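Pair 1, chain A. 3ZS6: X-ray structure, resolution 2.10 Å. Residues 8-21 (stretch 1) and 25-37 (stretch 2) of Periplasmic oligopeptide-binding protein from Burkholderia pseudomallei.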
# COMPACT_ATOMS: atom_id res chain seq x y z
N THR A 8 -20.46 1.31 8.53
CA THR A 8 -19.62 2.48 8.76
C THR A 8 -18.20 2.02 9.09
O THR A 8 -17.99 1.31 10.08
CB THR A 8 -20.16 3.35 9.91
OG1 THR A 8 -21.47 3.81 9.58
CG2 THR A 8 -19.25 4.56 10.16
N ARG A 9 -17.24 2.42 8.26
CA ARG A 9 -15.84 2.00 8.40
C ARG A 9 -14.95 3.21 8.68
O ARG A 9 -15.12 4.26 8.06
CB ARG A 9 -15.35 1.32 7.11
CG ARG A 9 -16.25 0.18 6.61
CD ARG A 9 -15.84 -0.28 5.20
NE ARG A 9 -14.47 -0.82 5.16
CZ ARG A 9 -14.07 -1.80 4.36
NH1 ARG A 9 -14.92 -2.36 3.50
NH2 ARG A 9 -12.80 -2.23 4.42
N GLN A 10 -14.01 3.06 9.60
CA GLN A 10 -13.08 4.15 9.93
C GLN A 10 -11.79 4.01 9.13
O GLN A 10 -11.20 2.92 9.07
CB GLN A 10 -12.77 4.18 11.43
CG GLN A 10 -11.71 5.24 11.83
CD GLN A 10 -10.41 4.64 12.38
OE1 GLN A 10 -10.41 3.56 12.99
NE2 GLN A 10 -9.30 5.35 12.19
N VAL A 11 -11.37 5.10 8.49
CA VAL A 11 -10.07 5.12 7.81
C VAL A 11 -9.10 6.11 8.50
O VAL A 11 -9.54 7.06 9.15
CB VAL A 11 -10.21 5.41 6.30
CG1 VAL A 11 -10.86 4.21 5.58
CG2 VAL A 11 -11.01 6.69 6.07
N PRO A 12 -7.78 5.87 8.37
CA PRO A 12 -6.79 6.59 9.19
C PRO A 12 -6.56 8.05 8.77
O PRO A 12 -5.91 8.79 9.50
CB PRO A 12 -5.51 5.77 8.99
CG PRO A 12 -5.69 5.14 7.62
CD PRO A 12 -7.16 4.82 7.53
N ALA A 13 -7.08 8.46 7.61
CA ALA A 13 -6.85 9.81 7.12
C ALA A 13 -7.78 10.13 5.94
O ALA A 13 -8.41 9.22 5.39
CB ALA A 13 -5.39 9.99 6.70
N GLU A 14 -7.87 11.41 5.57
CA GLU A 14 -8.61 11.81 4.38
C GLU A 14 -7.95 11.20 3.14
O GLU A 14 -6.72 11.26 3.00
CB GLU A 14 -8.63 13.34 4.25
CG GLU A 14 -9.17 13.87 2.91
CD GLU A 14 -10.66 13.60 2.71
OE1 GLU A 14 -11.34 13.20 3.68
OE2 GLU A 14 -11.14 13.79 1.57
N VAL A 15 -8.76 10.61 2.27
CA VAL A 15 -8.26 9.95 1.06
C VAL A 15 -7.61 10.97 0.12
O VAL A 15 -8.10 12.10 0.00
CB VAL A 15 -9.41 9.21 0.31
CG1 VAL A 15 -10.38 10.21 -0.36
CG2 VAL A 15 -8.85 8.22 -0.70
N GLU A 16 -6.53 10.58 -0.55
CA GLU A 16 -5.77 11.51 -1.39
C GLU A 16 -6.50 11.82 -2.70
O GLU A 16 -6.35 12.90 -3.26
CB GLU A 16 -4.35 11.00 -1.66
CG GLU A 16 -4.27 9.73 -2.52
CD GLU A 16 -4.51 8.45 -1.73
OE1 GLU A 16 -4.80 8.54 -0.52
OE2 GLU A 16 -4.38 7.35 -2.32
N SER A 17 -7.27 10.86 -3.19
CA SER A 17 -7.94 11.02 -4.47
C SER A 17 -8.91 9.86 -4.65
O SER A 17 -8.76 8.82 -4.02
CB SER A 17 -6.90 11.01 -5.60
OG SER A 17 -7.50 11.04 -6.89
N LEU A 18 -9.91 10.05 -5.50
CA LEU A 18 -10.79 8.96 -5.90
C LEU A 18 -10.66 8.69 -7.40
O LEU A 18 -11.44 7.93 -7.97
CB LEU A 18 -12.24 9.25 -5.53
CG LEU A 18 -12.55 9.26 -4.02
CD1 LEU A 18 -14.02 9.55 -3.78
CD2 LEU A 18 -12.15 7.94 -3.38
N ASP A 19 -9.67 9.34 -8.02
CA ASP A 19 -9.31 9.07 -9.41
C ASP A 19 -8.32 7.90 -9.41
O ASP A 19 -7.23 8.00 -8.84
CB ASP A 19 -8.65 10.32 -10.02
CG ASP A 19 -8.34 10.18 -11.50
OD1 ASP A 19 -8.17 9.03 -11.99
OD2 ASP A 19 -8.27 11.23 -12.19
N PRO A 20 -8.70 6.78 -10.04
CA PRO A 20 -7.83 5.60 -10.05
C PRO A 20 -6.39 5.92 -10.42
O PRO A 20 -5.47 5.29 -9.90
CB PRO A 20 -8.47 4.70 -11.10
CG PRO A 20 -9.93 5.01 -10.98
CD PRO A 20 -10.00 6.50 -10.68
N ALA A 21 -6.18 6.90 -11.29
CA ALA A 21 -4.83 7.25 -11.72
C ALA A 21 -4.00 7.95 -10.64
O ALA A 21 -2.77 8.04 -10.75
CB ALA A 21 -4.87 8.11 -12.98
N SER A 25 -2.78 5.09 -1.74
CA SER A 25 -2.77 4.62 -0.35
C SER A 25 -3.70 3.45 -0.07
O SER A 25 -4.59 3.13 -0.87
CB SER A 25 -3.14 5.76 0.60
OG SER A 25 -4.53 6.04 0.52
N TRP A 26 -3.50 2.83 1.09
CA TRP A 26 -4.42 1.82 1.60
C TRP A 26 -5.85 2.39 1.60
O TRP A 26 -6.80 1.73 1.18
CB TRP A 26 -4.04 1.40 3.03
CG TRP A 26 -4.99 0.38 3.63
CD1 TRP A 26 -4.90 -0.97 3.52
CD2 TRP A 26 -6.17 0.65 4.41
NE1 TRP A 26 -5.95 -1.57 4.18
CE2 TRP A 26 -6.74 -0.60 4.74
CE3 TRP A 26 -6.80 1.81 4.86
CZ2 TRP A 26 -7.91 -0.72 5.49
CZ3 TRP A 26 -7.96 1.70 5.61
CH2 TRP A 26 -8.50 0.44 5.93
N THR A 27 -6.00 3.62 2.07
CA THR A 27 -7.31 4.24 2.14
C THR A 27 -7.90 4.45 0.74
O THR A 27 -9.07 4.15 0.50
CB THR A 27 -7.29 5.59 2.90
OG1 THR A 27 -6.98 5.36 4.28
CG2 THR A 27 -8.66 6.27 2.79
N GLY A 28 -7.09 4.95 -0.19
CA GLY A 28 -7.54 5.18 -1.55
C GLY A 28 -7.98 3.90 -2.25
O GLY A 28 -8.99 3.88 -2.96
N ASN A 29 -7.24 2.82 -2.04
CA ASN A 29 -7.61 1.53 -2.63
C ASN A 29 -8.87 0.93 -2.01
O ASN A 29 -9.72 0.41 -2.72
CB ASN A 29 -6.45 0.53 -2.54
CG ASN A 29 -5.43 0.75 -3.63
OD1 ASN A 29 -5.49 0.13 -4.70
ND2 ASN A 29 -4.46 1.63 -3.36
N THR A 30 -8.99 1.01 -0.68
CA THR A 30 -10.17 0.45 -0.00
C THR A 30 -11.44 1.18 -0.44
O THR A 30 -12.42 0.55 -0.85
CB THR A 30 -10.05 0.54 1.53
OG1 THR A 30 -8.88 -0.17 1.97
CG2 THR A 30 -11.29 -0.06 2.18
N ILE A 31 -11.43 2.50 -0.36
CA ILE A 31 -12.56 3.29 -0.85
C ILE A 31 -12.79 3.14 -2.37
O ILE A 31 -13.90 2.87 -2.80
CB ILE A 31 -12.42 4.77 -0.48
CG1 ILE A 31 -12.45 4.93 1.04
CG2 ILE A 31 -13.54 5.60 -1.11
CD1 ILE A 31 -12.19 6.35 1.52
N GLY A 32 -11.73 3.29 -3.16
CA GLY A 32 -11.85 3.24 -4.61
C GLY A 32 -12.35 1.91 -5.17
O GLY A 32 -13.02 1.88 -6.22
N LEU A 33 -12.04 0.81 -4.48
CA LEU A 33 -12.44 -0.51 -4.97
C LEU A 33 -13.89 -0.85 -4.63
O LEU A 33 -14.46 -1.79 -5.18
CB LEU A 33 -11.48 -1.59 -4.49
CG LEU A 33 -10.08 -1.56 -5.12
CD1 LEU A 33 -9.15 -2.52 -4.40
CD2 LEU A 33 -10.12 -1.89 -6.63
N ASP A 34 -14.49 -0.09 -3.71
CA ASP A 34 -15.94 -0.14 -3.53
C ASP A 34 -16.63 0.61 -4.70
O ASP A 34 -17.74 0.25 -5.09
CB ASP A 34 -16.35 0.51 -2.20
CG ASP A 34 -16.13 -0.40 -0.99
OD1 ASP A 34 -15.77 -1.59 -1.15
OD2 ASP A 34 -16.35 0.10 0.13
N LEU A 35 -15.97 1.63 -5.25
CA LEU A 35 -16.55 2.45 -6.32
C LEU A 35 -16.25 1.97 -7.75
O LEU A 35 -17.04 2.21 -8.67
CB LEU A 35 -16.10 3.91 -6.19
CG LEU A 35 -16.55 4.66 -4.93
CD1 LEU A 35 -15.81 5.99 -4.80
CD2 LEU A 35 -18.08 4.89 -4.93
N PHE A 36 -15.11 1.30 -7.92
CA PHE A 36 -14.66 0.83 -9.24
C PHE A 36 -14.31 -0.65 -9.19
O PHE A 36 -13.88 -1.17 -8.17
CB PHE A 36 -13.42 1.59 -9.71
CG PHE A 36 -13.64 3.07 -9.93
CD1 PHE A 36 -13.53 3.97 -8.88
CD2 PHE A 36 -13.94 3.55 -11.20
CE1 PHE A 36 -13.71 5.34 -9.08
CE2 PHE A 36 -14.13 4.91 -11.42
CZ PHE A 36 -14.01 5.81 -10.36
N GLU A 37 -14.49 -1.33 -10.32
CA GLU A 37 -14.16 -2.74 -10.43
C GLU A 37 -13.22 -2.98 -11.59
O GLU A 37 -13.51 -2.58 -12.72
CB GLU A 37 -15.44 -3.56 -10.65
CG GLU A 37 -15.19 -5.07 -10.77
CD GLU A 37 -16.46 -5.84 -11.06
OE1 GLU A 37 -17.13 -5.53 -12.08
OE2 GLU A 37 -16.80 -6.73 -10.26

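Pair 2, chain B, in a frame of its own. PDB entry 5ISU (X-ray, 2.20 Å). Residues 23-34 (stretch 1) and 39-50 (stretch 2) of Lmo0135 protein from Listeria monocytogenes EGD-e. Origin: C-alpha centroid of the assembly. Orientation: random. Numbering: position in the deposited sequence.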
# COMPACT_ATOMS: atom_id res chain seq x y z
N GLY B 23 7.74 17.96 -1.20
CA GLY B 23 6.46 18.39 -0.63
C GLY B 23 5.65 17.21 -0.14
O GLY B 23 5.50 16.23 -0.87
N VAL B 24 5.20 17.26 1.11
CA VAL B 24 4.32 16.23 1.68
C VAL B 24 3.10 16.97 2.24
O VAL B 24 3.14 18.19 2.44
CB VAL B 24 5.01 15.37 2.74
CG1 VAL B 24 6.16 14.61 2.11
CG2 VAL B 24 5.51 16.21 3.91
N THR B 25 2.03 16.24 2.50
CA THR B 25 0.77 16.85 2.90
C THR B 25 0.50 17.03 4.40
O THR B 25 -0.25 17.94 4.77
CB THR B 25 -0.42 16.09 2.28
OG1 THR B 25 -0.41 14.73 2.73
CG2 THR B 25 -0.34 16.15 0.75
N GLY B 26 1.06 16.17 5.25
CA GLY B 26 0.83 16.27 6.70
C GLY B 26 2.07 16.00 7.52
O GLY B 26 3.16 15.81 6.96
N ASP B 27 1.90 16.00 8.84
CA ASP B 27 2.99 15.73 9.78
C ASP B 27 3.22 14.25 9.88
O ASP B 27 2.26 13.47 9.83
CB ASP B 27 2.71 16.24 11.21
CG ASP B 27 2.78 17.75 11.34
OD1 ASP B 27 1.75 18.43 11.07
OD2 ASP B 27 3.83 18.25 11.81
N PRO B 28 4.48 13.84 10.06
CA PRO B 28 4.71 12.42 10.23
C PRO B 28 4.28 12.01 11.64
O PRO B 28 4.02 12.87 12.48
CB PRO B 28 6.22 12.30 10.09
CG PRO B 28 6.74 13.58 10.64
CD PRO B 28 5.71 14.63 10.31
N GLU B 29 4.16 10.71 11.87
CA GLU B 29 3.84 10.17 13.20
C GLU B 29 5.18 9.65 13.75
O GLU B 29 6.19 10.32 13.59
CB GLU B 29 2.72 9.12 13.11
CG GLU B 29 1.42 9.68 12.56
CD GLU B 29 0.31 8.64 12.43
OE1 GLU B 29 0.30 7.65 13.20
OE2 GLU B 29 -0.57 8.82 11.55
N VAL B 30 5.22 8.47 14.36
CA VAL B 30 6.47 7.96 14.90
C VAL B 30 7.37 7.38 13.79
O VAL B 30 7.02 6.38 13.17
CB VAL B 30 6.19 6.90 15.98
CG1 VAL B 30 7.49 6.42 16.61
CG2 VAL B 30 5.26 7.47 17.04
N ILE B 31 8.54 7.99 13.57
CA ILE B 31 9.47 7.53 12.53
C ILE B 31 10.28 6.32 13.04
O ILE B 31 11.44 6.45 13.47
CB ILE B 31 10.39 8.66 12.04
CG1 ILE B 31 9.54 9.91 11.72
CG2 ILE B 31 11.18 8.20 10.81
CD1 ILE B 31 10.33 11.14 11.32
N ASN B 32 9.65 5.16 12.96
CA ASN B 32 10.22 3.90 13.44
C ASN B 32 9.51 2.79 12.65
O ASN B 32 8.29 2.66 12.72
CB ASN B 32 9.97 3.77 14.96
CG ASN B 32 10.68 2.56 15.58
OD1 ASN B 32 10.56 1.43 15.11
ND2 ASN B 32 11.39 2.80 16.66
N PRO B 33 10.28 1.99 11.90
CA PRO B 33 9.70 0.95 11.04
C PRO B 33 8.87 -0.12 11.72
O PRO B 33 8.13 -0.84 11.05
CB PRO B 33 10.91 0.33 10.35
CG PRO B 33 12.05 0.64 11.22
CD PRO B 33 11.76 1.98 11.82
N ASN B 34 9.02 -0.27 13.03
CA ASN B 34 8.18 -1.23 13.77
C ASN B 34 6.73 -0.72 13.88
O ASN B 34 5.84 -1.50 14.18
CB ASN B 34 8.73 -1.48 15.19
CG ASN B 34 9.96 -2.39 15.21
OD1 ASN B 34 10.54 -2.69 14.19
ND2 ASN B 34 10.34 -2.83 16.40
N ARG B 39 1.18 7.39 5.05
CA ARG B 39 1.95 7.80 3.86
C ARG B 39 3.13 8.72 4.15
O ARG B 39 4.24 8.48 3.64
CB ARG B 39 1.00 8.40 2.79
CG ARG B 39 1.69 9.15 1.64
CD ARG B 39 0.76 9.46 0.46
NE ARG B 39 0.67 8.36 -0.52
CZ ARG B 39 -0.26 7.40 -0.57
NH1 ARG B 39 -0.18 6.47 -1.52
NH2 ARG B 39 -1.26 7.34 0.31
N VAL B 40 2.94 9.71 5.02
CA VAL B 40 4.01 10.66 5.31
C VAL B 40 5.16 10.02 6.08
O VAL B 40 6.33 10.21 5.73
CB VAL B 40 3.50 11.91 6.03
CG1 VAL B 40 4.66 12.86 6.32
CG2 VAL B 40 2.45 12.59 5.18
N THR B 41 4.83 9.25 7.11
CA THR B 41 5.86 8.63 7.92
C THR B 41 6.66 7.63 7.10
O THR B 41 7.89 7.55 7.23
CB THR B 41 5.26 7.90 9.16
OG1 THR B 41 4.42 8.78 9.89
CG2 THR B 41 6.34 7.41 10.07
N LEU B 42 5.97 6.86 6.26
CA LEU B 42 6.66 5.87 5.43
C LEU B 42 7.58 6.55 4.41
O LEU B 42 8.64 6.04 4.10
CB LEU B 42 5.65 4.95 4.71
CG LEU B 42 5.01 3.87 5.58
CD1 LEU B 42 3.85 3.15 4.88
CD2 LEU B 42 6.05 2.85 6.03
N THR B 43 7.14 7.70 3.90
CA THR B 43 7.91 8.44 2.92
C THR B 43 9.22 8.91 3.55
O THR B 43 10.28 8.78 2.95
CB THR B 43 7.09 9.66 2.41
OG1 THR B 43 5.89 9.21 1.80
CG2 THR B 43 7.88 10.49 1.39
N ILE B 44 9.14 9.39 4.79
CA ILE B 44 10.33 9.87 5.50
C ILE B 44 11.21 8.68 5.91
O ILE B 44 12.45 8.72 5.74
CB ILE B 44 9.95 10.80 6.68
CG1 ILE B 44 9.26 12.04 6.11
CG2 ILE B 44 11.19 11.19 7.47
CD1 ILE B 44 8.76 13.03 7.13
N GLN B 45 10.58 7.61 6.38
CA GLN B 45 11.31 6.40 6.76
C GLN B 45 12.16 5.82 5.62
O GLN B 45 13.27 5.34 5.85
CB GLN B 45 10.33 5.36 7.25
CG GLN B 45 10.89 3.95 7.32
CD GLN B 45 9.85 2.98 7.83
OE1 GLN B 45 9.28 3.19 8.90
NE2 GLN B 45 9.59 1.92 7.08
N GLN B 46 11.64 5.89 4.40
CA GLN B 46 12.35 5.35 3.23
C GLN B 46 13.71 6.04 3.05
O GLN B 46 14.66 5.44 2.57
CB GLN B 46 11.52 5.55 1.97
CG GLN B 46 12.03 4.79 0.76
CD GLN B 46 11.88 3.30 0.92
OE1 GLN B 46 11.12 2.82 1.76
NE2 GLN B 46 12.59 2.55 0.10
N ALA B 47 13.78 7.30 3.45
CA ALA B 47 15.01 8.06 3.33
C ALA B 47 15.96 7.81 4.50
O ALA B 47 17.16 7.86 4.33
CB ALA B 47 14.70 9.54 3.23
N VAL B 48 15.43 7.49 5.66
CA VAL B 48 16.24 7.35 6.87
C VAL B 48 16.67 5.92 7.17
O VAL B 48 17.76 5.72 7.70
CB VAL B 48 15.49 7.96 8.08
CG1 VAL B 48 16.27 7.79 9.38
CG2 VAL B 48 15.21 9.44 7.80
N TYR B 49 15.82 4.95 6.83
CA TYR B 49 16.11 3.54 7.07
C TYR B 49 16.18 2.70 5.80
O TYR B 49 15.36 2.84 4.91
CB TYR B 49 15.01 2.92 7.93
CG TYR B 49 14.91 3.46 9.35
CD1 TYR B 49 14.20 4.63 9.63
CD2 TYR B 49 15.48 2.76 10.41
CE1 TYR B 49 14.08 5.09 10.93
CE2 TYR B 49 15.37 3.23 11.71
CZ TYR B 49 14.67 4.38 11.96
OH TYR B 49 14.57 4.82 13.23
N ALA B 50 17.15 1.79 5.75
CA ALA B 50 17.31 0.86 4.66
C ALA B 50 16.67 -0.51 5.05
O ALA B 50 16.70 -0.89 6.23
CB ALA B 50 18.77 0.69 4.35

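What backbone arrangement do the two pairs share? In each, a strand end runs into a loop that passes along one flank of a ten-residue helix, 26-35 in pair 1 and 39-48 in pair 2. Fourteen central residues superpose with an RMSD of 0.7 Å, and the buried surface is similar, 712 Å² against 669 Å². In pair 1 the strand and helix run nearly antiparallel, at 158°. The loop comes close at matching points: V15(A) CA lies 5.5 Å from G28(A) CA, and P28(B) CA lies 4.6 Å from T41(B) CA.

How is the polar link between loop and helix made at this close approach? In pair 1 E16(A) reaches the start of the helix with its carboxylate: S25(A) OG donates to E16(A) OE1 at 2.7 Å and S25(A) N to E16(A) OE2 at 2.8 Å. The same serine caps the helix, its OG accepting from G28(A) N at 2.9 Å. A CB on G28(A) would sit 2.5 Å from E16(A) OE2, so the bare glycine leaves the space this carboxylate occupies. Pair 2 has T41(B) at the glycine position, and its hydroxyl does the bridging: E29(B) N, at the position of E16(A), donates to T41(B) OG1 at 2.8 Å with a nearly straight angle of 172°. There the loop contributes its backbone rather than its carboxylate.

Which apolar positions hold the middle together? L18(A) and I31(B) coincide, as do I31(A) and I44(B), and both couples pack alike: L18(A) CD2 meets I31(A) CG2 at 3.5 Å, while I31(B) CD1 meets I44(B) CG2 at 3.9 Å. Within the strand, V11(A) and V24(B) match and meet the same helix position: V11(A) CB lies 3.8 Å from T27(A) OG1, and V24(B) CG2 packs on V40(B) CG1 at 4.2 Å. Pair 1 adds W26(A), whose CZ3 lies 3.8 Å from V11(A) CG1; R39(B), at the tryptophan's position, makes no contact with the loop or strand. V40(B) overlays T27(A), two beta-branched side chains of similar shape with their centres 0.5 Å apart.

How does the contact close beyond the helix? Both pairs lay a proline over one face of an aromatic ring carried by the first residue to leave helical geometry. P20(A) CG is 4.0 Å from the F36(A) ring centroid, and P33(B) CD is 3.8 Å from that of Y49(B), so CH groups meet the pi face in both. Pair 2 adds Q45(B), where pair 1 has G32(A): its side chain extends to the loop, bringing Q45(B) OE1 to 3.1 Å from P33(B) CA.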